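Local coordinates for RING finger protein unkempt homolog (Mus musculus, PDB 5ELH) that binds RNA sequence-specifically through clustered CCCH zinc fingers and represses translation to help establish and maintain the early morphology of cortical neurons, at residues A[80-83]-A[84-88]. Residues are numbered along the deposited sequence; the frame is centred on the assembly and turned at random.
Sequences LHRT and TGDTE. With ZN (zinc ion), chain E.
Between T83 and D86 the chain reverses in a type II beta turn, D86 N donating to T83 O at 2.9 Å, with G85 taking the positive phi (80°) of the third position; the short helix 87-90 then brings E88 back alongside H81. E88 runs extended beyond CG, which carries its carboxylate to the H81 backbone: H81 N donates to E88 OE1 at 3.1 Å, approaching from above the carboxylate plane. Ring and carboxylate lie side by side, their planes 20° apart. A water at the ring edge bridges them, accepting from H81 ND1 and donating to E88 OE2, which also forms a salt bridge with R43. Nearer the backbone, E88 CB packs on L80 CD1 at 3.6 Å, and the T83 side chain crosses that of E88 at about a right angle, CG2 against CG. On the other branch of T83, chi1 of 59° lets OG1 donate a hydrogen bond to T87 OG1 at 2.7 Å. A second water links H81 O to D86 OD1, which Y60 OH also holds. Replacing E88 with an alanine is likely to leave H81 N and R43 without their carboxylate mate and the water on H81 ND1 without its second anchor. H81 NE2 binds the zinc ion at 2.1 Å, completing with C61, C71 and C77 the site of a CCCH zinc finger, the turn and helix after its last ligand folding back onto that histidine.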
# COMPACT_ATOMS: atom_id res chain seq x y z
N LEU A 80 15.88 3.11 17.21
CA LEU A 80 15.96 2.12 16.16
C LEU A 80 16.00 0.70 16.71
O LEU A 80 16.70 0.43 17.68
CB LEU A 80 17.24 2.41 15.37
CG LEU A 80 17.53 1.56 14.15
CD1 LEU A 80 16.43 1.70 13.11
CD2 LEU A 80 18.88 1.98 13.60
N HIS A 81 15.24 -0.20 16.09
CA HIS A 81 15.22 -1.60 16.50
C HIS A 81 16.03 -2.45 15.56
O HIS A 81 15.92 -2.32 14.34
CB HIS A 81 13.78 -2.10 16.56
CG HIS A 81 12.96 -1.41 17.62
ND1 HIS A 81 11.58 -1.43 17.64
CD2 HIS A 81 13.34 -0.68 18.69
CE1 HIS A 81 11.15 -0.74 18.67
NE2 HIS A 81 12.20 -0.27 19.33
N ARG A 82 16.88 -3.29 16.13
CA ARG A 82 17.71 -4.19 15.35
C ARG A 82 16.90 -5.43 14.99
O ARG A 82 17.06 -6.50 15.55
CB ARG A 82 18.97 -4.56 16.13
CG ARG A 82 20.15 -4.90 15.24
CD ARG A 82 21.36 -5.30 16.06
NE ARG A 82 21.71 -4.31 17.09
CZ ARG A 82 22.53 -3.28 16.90
NH1 ARG A 82 23.09 -3.07 15.72
NH2 ARG A 82 22.78 -2.46 17.91
N THR A 83 15.98 -5.24 14.05
CA THR A 83 15.17 -6.33 13.54
C THR A 83 16.06 -7.28 12.77
O THR A 83 17.21 -6.95 12.48
CB THR A 83 14.07 -5.78 12.63
OG1 THR A 83 14.68 -5.06 11.54
CG2 THR A 83 13.18 -4.82 13.40
N THR A 84 15.56 -8.46 12.44
CA THR A 84 16.34 -9.40 11.66
C THR A 84 16.71 -8.75 10.32
O THR A 84 15.85 -8.20 9.64
CB THR A 84 15.58 -10.72 11.41
OG1 THR A 84 15.11 -11.25 12.65
CG2 THR A 84 16.50 -11.75 10.75
N GLY A 85 17.99 -8.80 9.99
CA GLY A 85 18.47 -8.23 8.75
C GLY A 85 18.65 -6.73 8.81
O GLY A 85 18.96 -6.10 7.80
N ASP A 86 18.46 -6.16 10.00
CA ASP A 86 18.65 -4.73 10.24
C ASP A 86 17.75 -3.92 9.33
O ASP A 86 18.14 -2.86 8.81
CB ASP A 86 20.12 -4.36 10.02
CG ASP A 86 20.54 -3.10 10.76
OD1 ASP A 86 19.81 -2.64 11.67
OD2 ASP A 86 21.63 -2.58 10.43
N THR A 87 16.53 -4.41 9.17
CA THR A 87 15.63 -3.85 8.16
C THR A 87 15.02 -2.49 8.52
O THR A 87 14.59 -1.78 7.62
CB THR A 87 14.50 -4.83 7.80
OG1 THR A 87 13.78 -5.20 8.97
CG2 THR A 87 15.07 -6.08 7.12
N GLU A 88 14.96 -2.12 9.80
CA GLU A 88 14.42 -0.80 10.12
C GLU A 88 15.38 0.29 9.62
O GLU A 88 14.95 1.32 9.12
CB GLU A 88 14.11 -0.63 11.61
CG GLU A 88 12.78 -1.28 12.00
CD GLU A 88 12.21 -0.76 13.32
OE1 GLU A 88 12.91 -0.02 14.05
OE2 GLU A 88 11.04 -1.09 13.61
ZN ZN E . 12.39 0.45 21.26
O HOH W 1 17.40 -1.98 12.02
O HOH W 2 10.10 -2.83 15.55